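Local structure of DNA ligase (Aquifex aeolicus, 3QWU) at residues G101-P106 with L320-K325; V217-E220 with K226-K229; D239-A244 with L289-E294. The protein probably catalyses ATP-dependent joining of nucleic-acid strands by way of a nucleotide-bound enzyme intermediate, and binds adenosine and calcium. All coordinates share one frame; numbering follows the deposited sequence. Where two conformers were deposited one is given.

Contact 1 of 3, residues G101-P106 with L320-K325; sequences GGFICP and LELLSK
P106 and L322 mark the nearest backbone approach, with their CA atoms 8.3 Å apart, a spacing that leaves the whole contact to side chains. Segment 101-106 is an irregular loop that ends by entering helix 106-115, where C105 occupies the N-cap position, while 320-325 runs along helix 313-325. Only 157 Å² is buried between them, both sides summed, and almost all of it comes from F103, P106 and L322. With CG anti to the backbone N (chi1 -178°), L322 spreads its two methyl groups, one over the F103 ring and the other between P106 and F103 CB. L322 CD1 sits over one face of the F103 ring, 4.1 Å from the ring centroid and 22° off the normal, a CH-pi contact; the displacement is toward the rim, so that F103 CD1 is the ring atom nearest to L322 CD1, at 3.8 Å. The other methyl, L322 CD2, meets P106 CD at 4.0 Å. Replacing L322 with an alanine would probably leave this face of F103 and CD of P106 without their partner, opening a gap between loop and helix. Nearby, R31 makes a cation-pi contact with F103, S99 OG receives the F103 N-H, and Y140 also packs on L322. No hydrogen bond or salt bridge crosses between the segments, which implies that the RNA ligase and C-terminal family regions meet here through small, weakly directional apolar contacts.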
loop_
_atom_site.group_PDB
_atom_site.type_symbol
_atom_site.label_atom_id
_atom_site.label_comp_id
_atom_site.label_asym_id
_atom_site.label_seq_id
_atom_site.Cartn_x
_atom_site.Cartn_y
_atom_site.Cartn_z
ATOM N N GLY A 101 -22.715 4.764 6.070
ATOM C CA GLY A 101 -22.789 3.419 6.608
ATOM C C GLY A 101 -24.182 3.019 7.038
ATOM O O GLY A 101 -24.452 1.841 7.242
ATOM N N GLY A 102 -25.067 4.001 7.197
ATOM C CA GLY A 102 -26.434 3.729 7.580
ATOM C C GLY A 102 -26.716 3.889 9.056
ATOM O O GLY A 102 -27.765 3.470 9.517
ATOM N N PHE A 103 -25.798 4.491 9.811
ATOM C CA PHE A 103 -26.114 4.850 11.176
ATOM C C PHE A 103 -26.887 6.173 11.205
ATOM O O PHE A 103 -26.713 7.051 10.340
ATOM C CB PHE A 103 -24.863 5.025 12.002
ATOM C CG PHE A 103 -24.018 3.794 12.120
ATOM C CD1 PHE A 103 -24.290 2.844 13.097
ATOM C CD2 PHE A 103 -22.916 3.612 11.282
ATOM C CE1 PHE A 103 -23.502 1.729 13.245
ATOM C CE2 PHE A 103 -22.111 2.469 11.417
ATOM C CZ PHE A 103 -22.418 1.531 12.414
ATOM N N ILE A 104 -27.719 6.337 12.226
ATOM C CA ILE A 104 -28.304 7.647 12.487
ATOM C C ILE A 104 -27.224 8.456 13.159
ATOM O O ILE A 104 -26.802 8.136 14.265
ATOM C CB ILE A 104 -29.575 7.586 13.365
ATOM C CG1 ILE A 104 -30.630 6.721 12.673
ATOM C CG2 ILE A 104 -30.153 8.990 13.579
ATOM C CD1 ILE A 104 -31.892 6.606 13.451
ATOM N N CYS A 105 -26.786 9.502 12.455
ATOM C CA CYS A 105 -25.675 10.345 12.899
ATOM C C CYS A 105 -26.177 11.300 13.952
ATOM O O CYS A 105 -27.023 12.150 13.661
ATOM C CB CYS A 105 -25.119 11.164 11.755
ATOM S SG CYS A 105 -23.740 12.196 12.361
ATOM N N PRO A 106 -25.677 11.164 15.182
ATOM C CA PRO A 106 -26.133 12.035 16.264
ATOM C C PRO A 106 -25.733 13.502 16.058
ATOM O O PRO A 106 -26.448 14.407 16.467
ATOM C CB PRO A 106 -25.448 11.448 17.517
ATOM C CG PRO A 106 -24.866 10.182 17.121
ATOM C CD PRO A 106 -24.728 10.134 15.652
ATOM N N LEU A 320 -19.629 10.381 20.544
ATOM C CA LEU A 320 -18.460 9.651 21.096
ATOM C C LEU A 320 -18.680 8.163 21.102
ATOM O O LEU A 320 -17.797 7.399 20.697
ATOM C CB LEU A 320 -18.122 10.054 22.542
ATOM C CG LEU A 320 -17.584 11.480 22.713
ATOM C CD1 LEU A 320 -17.453 11.827 24.168
ATOM C CD2 LEU A 320 -16.259 11.718 21.995
ATOM N N GLU A 321 -19.845 7.746 21.595
ATOM C CA GLU A 321 -20.134 6.311 21.708
ATOM C C GLU A 321 -20.254 5.683 20.303
ATOM O O GLU A 321 -19.759 4.564 20.065
ATOM C CB GLU A 321 -21.361 6.058 22.609
ATOM C CG GLU A 321 -21.088 6.464 24.104
ATOM C CD GLU A 321 -22.249 6.201 25.091
ATOM O OE1 GLU A 321 -23.426 6.077 24.666
ATOM O OE2 GLU A 321 -21.974 6.142 26.316
ATOM N N LEU A 322 -20.850 6.405 19.353
ATOM C CA LEU A 322 -20.842 5.898 17.974
ATOM C C LEU A 322 -19.401 5.691 17.439
ATOM O O LEU A 322 -19.063 4.624 16.915
ATOM C CB LEU A 322 -21.655 6.781 17.024
ATOM C CG LEU A 322 -21.657 6.196 15.605
ATOM C CD1 LEU A 322 -22.210 4.736 15.665
ATOM C CD2 LEU A 322 -22.379 7.077 14.562
ATOM N N LEU A 323 -18.550 6.685 17.598
ATOM C CA LEU A 323 -17.221 6.603 17.028
ATOM C C LEU A 323 -16.337 5.498 17.671
ATOM O O LEU A 323 -15.549 4.879 16.993
ATOM C CB LEU A 323 -16.549 7.982 17.034
ATOM C CG LEU A 323 -16.712 8.813 15.740
ATOM C CD1 LEU A 323 -18.083 8.783 15.213
ATOM C CD2 LEU A 323 -16.294 10.261 15.962
ATOM N N SER A 324 -16.477 5.241 18.959
ATOM C CA SER A 324 -15.779 4.098 19.583
ATOM C C SER A 324 -16.134 2.746 18.935
ATOM O O SER A 324 -15.268 1.893 18.794
ATOM C CB SER A 324 -16.071 4.037 21.084
ATOM O OG SER A 324 -15.746 5.275 21.691
ATOM N N LYS A 325 -17.385 2.560 18.526
ATOM C CA LYS A 325 -17.807 1.279 17.956
ATOM C C LYS A 325 -17.284 0.990 16.541
ATOM O O LYS A 325 -17.196 -0.166 16.159
ATOM C CB LYS A 325 -19.331 1.144 17.959
ATOM C CG LYS A 325 -19.930 0.593 19.257
ATOM C CD LYS A 325 -20.658 1.660 20.080
ATOM C CE LYS A 325 -21.935 1.157 20.807
ATOM N NZ LYS A 325 -22.823 2.321 21.109
#

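Contact 2 of 3, residues V217-E220 with K226-K229. With ADN (adenosine), chain C.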
loop_
_atom_site.group_PDB
_atom_site.type_symbol
_atom_site.label_atom_id
_atom_site.label_comp_id
_atom_site.label_asym_id
_atom_site.label_seq_id
_atom_site.Cartn_x
_atom_site.Cartn_y
_atom_site.Cartn_z
ATOM N N VAL A 217 -18.598 15.738 -10.118
ATOM C CA VAL A 217 -19.382 14.533 -10.482
ATOM C C VAL A 217 -20.138 14.749 -11.766
ATOM O O VAL A 217 -20.813 15.733 -11.920
ATOM C CB VAL A 217 -20.419 14.165 -9.400
ATOM C CG1 VAL A 217 -21.108 12.838 -9.732
ATOM C CG2 VAL A 217 -19.754 14.069 -8.067
ATOM N N PHE A 218 -20.027 13.811 -12.697
ATOM C CA PHE A 218 -20.724 13.897 -13.966
ATOM C C PHE A 218 -22.009 13.070 -13.875
ATOM O O PHE A 218 -21.966 11.959 -13.364
ATOM C CB PHE A 218 -19.836 13.344 -15.073
ATOM C CG PHE A 218 -18.499 14.029 -15.184
ATOM C CD1 PHE A 218 -18.395 15.247 -15.808
ATOM C CD2 PHE A 218 -17.344 13.421 -14.709
ATOM C CE1 PHE A 218 -17.191 15.883 -15.966
ATOM C CE2 PHE A 218 -16.144 14.048 -14.839
ATOM C CZ PHE A 218 -16.070 15.315 -15.490
ATOM N N LYS A 219 -23.134 13.622 -14.347
ATOM C CA LYS A 219 -24.490 12.977 -14.236
ATOM C C LYS A 219 -25.269 12.991 -15.540
ATOM O O LYS A 219 -25.737 14.030 -15.977
ATOM C CB LYS A 219 -25.336 13.632 -13.154
ATOM C CG LYS A 219 -24.570 13.745 -11.851
ATOM C CD LYS A 219 -25.379 14.080 -10.607
ATOM C CE LYS A 219 -24.427 14.150 -9.369
ATOM N NZ LYS A 219 -25.099 14.606 -8.090
ATOM N N GLU A 220 -25.380 11.813 -16.147
ATOM C CA GLU A 220 -26.023 11.650 -17.440
ATOM C C GLU A 220 -27.472 12.077 -17.373
ATOM O O GLU A 220 -28.207 11.719 -16.472
ATOM C CB GLU A 220 -25.909 10.213 -17.972
ATOM C CG GLU A 220 -26.128 10.101 -19.504
ATOM C CD GLU A 220 -25.902 8.678 -19.984
ATOM O OE1 GLU A 220 -26.805 7.859 -19.805
ATOM O OE2 GLU A 220 -24.806 8.352 -20.466
ATOM N N LYS A 226 -26.400 7.629 -15.564
ATOM C CA LYS A 226 -25.137 7.099 -15.161
ATOM C C LYS A 226 -24.311 8.258 -14.600
ATOM O O LYS A 226 -24.396 9.421 -15.076
ATOM C CB LYS A 226 -24.470 6.385 -16.341
ATOM C CG LYS A 226 -22.953 6.072 -16.238
ATOM C CD LYS A 226 -22.651 4.585 -16.622
ATOM C CE LYS A 226 -21.346 4.374 -17.331
ATOM N NZ LYS A 226 -21.433 4.357 -18.813
ATOM N N ARG A 227 -23.565 7.927 -13.546
ATOM C CA ARG A 227 -22.686 8.867 -12.869
ATOM C C ARG A 227 -21.228 8.460 -12.942
ATOM O O ARG A 227 -20.900 7.268 -13.060
ATOM C CB ARG A 227 -23.063 8.936 -11.398
ATOM C CG ARG A 227 -24.297 9.707 -11.137
ATOM C CD ARG A 227 -25.456 8.855 -10.629
ATOM N NE ARG A 227 -26.600 9.744 -10.682
ATOM C CZ ARG A 227 -26.853 10.703 -9.788
ATOM N NH1 ARG A 227 -26.107 10.840 -8.679
ATOM N NH2 ARG A 227 -27.888 11.508 -9.986
ATOM N N ALA A 228 -20.364 9.466 -12.826
ATOM C CA ALA A 228 -18.901 9.266 -12.770
ATOM C C ALA A 228 -18.232 10.455 -12.137
ATOM O O ALA A 228 -18.674 11.557 -12.297
ATOM C CB ALA A 228 -18.324 9.009 -14.143
ATOM N N LYS A 229 -17.143 10.235 -11.413
ATOM C CA LYS A 229 -16.470 11.333 -10.724
ATOM C C LYS A 229 -15.001 11.438 -11.141
ATOM O O LYS A 229 -14.363 10.433 -11.526
ATOM C CB LYS A 229 -16.576 11.172 -9.211
ATOM C CG LYS A 229 -15.932 9.898 -8.642
ATOM C CD LYS A 229 -15.977 9.943 -7.071
ATOM C CE LYS A 229 -16.231 8.573 -6.430
ATOM N NZ LYS A 229 -15.092 7.615 -6.413
HETATM O "O5'" ADN C . -18.900 8.584 -3.865
HETATM C "C5'" ADN C . -18.812 9.986 -4.121
HETATM C "C4'" ADN C . -19.129 10.758 -2.846
HETATM O "O4'" ADN C . -18.861 12.185 -3.002
HETATM C "C3'" ADN C . -20.607 10.643 -2.496
HETATM O "O3'" ADN C . -20.945 9.534 -1.667
HETATM C "C2'" ADN C . -20.934 11.982 -1.843
HETATM O "O2'" ADN C . -20.969 11.861 -0.431
HETATM C "C1'" ADN C . -19.828 12.951 -2.255
HETATM N N9 ADN C . -20.289 14.057 -3.109
HETATM C C8 ADN C . -19.846 15.330 -2.989
HETATM N N7 ADN C . -20.416 16.158 -3.897
HETATM C C5 ADN C . -21.228 15.361 -4.639
HETATM C C6 ADN C . -22.096 15.588 -5.799
HETATM N N6 ADN C . -22.179 16.858 -6.286
HETATM N N1 ADN C . -22.821 14.534 -6.286
HETATM C C2 ADN C . -22.687 13.284 -5.755
HETATM N N3 ADN C . -21.868 13.002 -4.701
HETATM C C4 ADN C . -21.152 13.988 -4.117
#
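The beta hairpin of strands 215-220 and 227-231 lines the adenosine pocket; within the hairpin F218 and A228 form the hydrogen-bonded pair, V217-K229 and K219-R227 the non-hydrogen-bonded pairs. The strands run antiparallel at 165°. F218 N donates to A228 O at 2.7 Å, A228 N returns a bond to F218 O at 3.0 Å, and E220 N reaches K226 O at 2.8 Å. On the face of V217, K219, R227 and K229, K219, with CG anti to the carbonyl carbon (chi1 -50°) and its chain extended beyond, donates a hydrogen bond from NZ to adenine N1 at 2.9 Å. The same amine forms salt bridges with E78 and D158. K219 CD lies over one face of the R227 guanidinium, 3.6 Å from R227 NH2, and R227 NH1 also bridges to D158, which with E78 would probably offset the two nearby positive charges. V217 CG2 packs 3.6 Å from adenine N1, whereas K229 CE approaches ribose O5' at 3.7 Å, so the hairpin meets both base and ribose. Strand 215-220 is flanked on its other side by strand 75-80, and 227-231 by strand 58-60. From the reverse face, F218 packs on L63 and L67 of helix 63-70, while A228 touches I367 of the second subunit.

Contact 3 of 3, residues D239-A244 with L289-E294; sequences DIKTNA and LFQAIE. With CA (calcium ion), chain D.
K241 and Q291 meet where the C-terminal end of helix 233-242 and the residues just after it pack beside the long helix 276-299. Their side chains cross at about a right angle, and K241 CE lies 3.2 Å from Q291 OE1. CG of K241 stands anti to the backbone N (chi1 167°), and bends farther along the chain turn its end to the glutamine. Just past the helix end, A244 supplies the second point of contact: its CB is 3.6 Å from L289 N and 4.0 Å from L289 CD1. That leucine methyl also lies against the A244 carbonyl O, at 3.7 Å. In the next shell, I240 packs on L281 and F285 of the long helix, and L289, F290 and I293 touch I259, L271 and Y267 of the second subunit, so helix 276-299 also serves the dimer interface. At the start of segment 239-244, D239 binds the calcium ion through OD1 at 2.5 Å. Two waters, together with D82 and E143, complete the ligands seen. N243, the first residue to leave the helix, donates from its ND2 to D239 O at 3.3 Å, tilted 19° from the carbonyl plane.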
loop_
_atom_site.group_PDB
_atom_site.type_symbol
_atom_site.label_atom_id
_atom_site.label_comp_id
_atom_site.label_asym_id
_atom_site.label_seq_id
_atom_site.Cartn_x
_atom_site.Cartn_y
_atom_site.Cartn_z
ATOM N N ASP A 239 -5.170 14.076 0.046
ATOM C CA ASP A 239 -5.585 12.812 0.658
ATOM C C ASP A 239 -4.385 12.021 1.113
ATOM O O ASP A 239 -4.419 11.495 2.223
ATOM C CB ASP A 239 -6.442 11.940 -0.237
ATOM C CG ASP A 239 -7.837 12.498 -0.409
ATOM O OD1 ASP A 239 -8.262 13.368 0.380
ATOM O OD2 ASP A 239 -8.502 12.058 -1.346
ATOM N N ILE A 240 -3.321 11.962 0.302
ATOM C CA ILE A 240 -2.196 11.148 0.696
ATOM C C ILE A 240 -1.628 11.744 1.970
ATOM O O ILE A 240 -1.468 11.055 2.959
ATOM C CB ILE A 240 -1.156 11.015 -0.423
ATOM C CG1 ILE A 240 -1.788 10.341 -1.616
ATOM C CG2 ILE A 240 -0.008 10.192 0.071
ATOM C CD1 ILE A 240 -0.878 10.156 -2.787
ATOM N N LYS A 241 -1.429 13.054 1.971
ATOM C CA LYS A 241 -0.853 13.750 3.136
ATOM C C LYS A 241 -1.655 13.663 4.407
ATOM O O LYS A 241 -1.093 13.383 5.478
ATOM C CB LYS A 241 -0.640 15.227 2.814
ATOM C CG LYS A 241 -0.347 16.154 4.019
ATOM C CD LYS A 241 1.065 16.693 4.064
ATOM C CE LYS A 241 1.295 17.666 5.236
ATOM N NZ LYS A 241 2.032 18.934 4.761
ATOM N N THR A 242 -2.956 13.934 4.334
ATOM C CA THR A 242 -3.740 13.946 5.550
ATOM C C THR A 242 -4.006 12.552 6.026
ATOM O O THR A 242 -4.473 12.395 7.104
ATOM C CB THR A 242 -5.089 14.650 5.374
ATOM O OG1 THR A 242 -5.776 13.970 4.361
ATOM C CG2 THR A 242 -4.899 16.133 4.944
ATOM N N ASN A 243 -3.715 11.531 5.235
ATOM C CA ASN A 243 -3.888 10.153 5.696
ATOM C C ASN A 243 -2.624 9.484 6.229
ATOM O O ASN A 243 -2.596 8.264 6.420
ATOM C CB ASN A 243 -4.449 9.316 4.569
ATOM C CG ASN A 243 -5.912 9.181 4.688
ATOM O OD1 ASN A 243 -6.407 8.156 5.219
ATOM N ND2 ASN A 243 -6.653 10.244 4.287
ATOM N N ALA A 244 -1.563 10.263 6.419
ATOM C CA ALA A 244 -0.304 9.708 6.930
ATOM C C ALA A 244 -0.506 8.950 8.253
ATOM O O ALA A 244 -0.025 7.855 8.391
ATOM C CB ALA A 244 0.729 10.807 7.120
ATOM N N LEU A 289 4.042 12.169 7.352
ATOM C CA LEU A 289 4.670 11.220 8.256
ATOM C C LEU A 289 5.629 11.954 9.182
ATOM O O LEU A 289 5.671 11.649 10.348
ATOM C CB LEU A 289 5.379 10.097 7.443
ATOM C CG LEU A 289 4.996 8.620 7.588
ATOM C CD1 LEU A 289 3.626 8.328 8.266
ATOM C CD2 LEU A 289 5.092 7.893 6.276
ATOM N N PHE A 290 6.370 12.939 8.668
ATOM C CA PHE A 290 7.291 13.743 9.505
ATOM C C PHE A 290 6.533 14.429 10.608
ATOM O O PHE A 290 6.973 14.460 11.735
ATOM C CB PHE A 290 8.008 14.835 8.689
ATOM C CG PHE A 290 9.372 15.084 9.122
ATOM C CD1 PHE A 290 10.407 14.288 8.647
ATOM C CD2 PHE A 290 9.660 16.089 10.017
ATOM C CE1 PHE A 290 11.740 14.466 9.085
ATOM C CE2 PHE A 290 10.997 16.317 10.463
ATOM C CZ PHE A 290 12.032 15.498 9.991
ATOM N N GLN A 291 5.379 14.996 10.277
ATOM C CA GLN A 291 4.530 15.583 11.295
ATOM C C GLN A 291 4.004 14.598 12.290
ATOM O O GLN A 291 3.761 14.973 13.425
ATOM C CB GLN A 291 3.307 16.217 10.666
ATOM C CG GLN A 291 3.552 17.509 9.960
ATOM C CD GLN A 291 2.349 17.889 9.103
ATOM O OE1 GLN A 291 2.508 18.538 8.084
ATOM N NE2 GLN A 291 1.148 17.481 9.523
ATOM N N ALA A 292 3.706 13.373 11.875
ATOM C CA ALA A 292 3.268 12.396 12.850
ATOM C C ALA A 292 4.443 11.998 13.794
ATOM O O ALA A 292 4.203 11.760 14.981
ATOM C CB ALA A 292 2.645 11.188 12.201
ATOM N N ILE A 293 5.685 11.939 13.269
ATOM C CA ILE A 293 6.871 11.764 14.115
ATOM C C ILE A 293 7.146 12.934 15.057
ATOM O O ILE A 293 7.484 12.732 16.235
ATOM C CB ILE A 293 8.125 11.502 13.281
ATOM C CG1 ILE A 293 8.067 10.078 12.709
ATOM C CG2 ILE A 293 9.414 11.698 14.084
ATOM C CD1 ILE A 293 8.751 9.969 11.370
ATOM N N GLU A 294 7.054 14.166 14.552
ATOM C CA GLU A 294 7.171 15.348 15.462
ATOM C C GLU A 294 6.095 15.282 16.573
ATOM O O GLU A 294 6.412 15.579 17.720
ATOM C CB GLU A 294 7.068 16.691 14.721
ATOM C CG GLU A 294 8.384 17.104 13.968
ATOM C CD GLU A 294 8.119 18.114 12.844
ATOM O OE1 GLU A 294 6.957 18.315 12.486
ATOM O OE2 GLU A 294 9.066 18.713 12.315
HETATM CA CA CA D . -9.592 15.505 0.036
HETATM O O HOH W 1 -10.134 13.952 -1.488
HETATM O O HOH W 2 -10.905 13.825 1.022
#

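The three contacts are spatially separate, with centres 25 to 32 Å apart. Contact 2 alone touches adenosine, and contact 3 carries a calcium ligand. These two approach most closely by nearest atoms, about 9 Å, though their centres are the farthest apart, at 32 Å. Strand 227-231 leads in sequence into helix 233-242, so pocket wall and metal ligand lie on consecutive elements; the K229 side chain is about 11 Å from the calcium. Contact 1 stays about 15 Å from each of the others at nearest atoms. Its F103 side chain is about 11 Å from that of N85, an adenosine-binding residue. Contacts 2 and 3 both reach the second subunit, whereas no other chain touches contact 1.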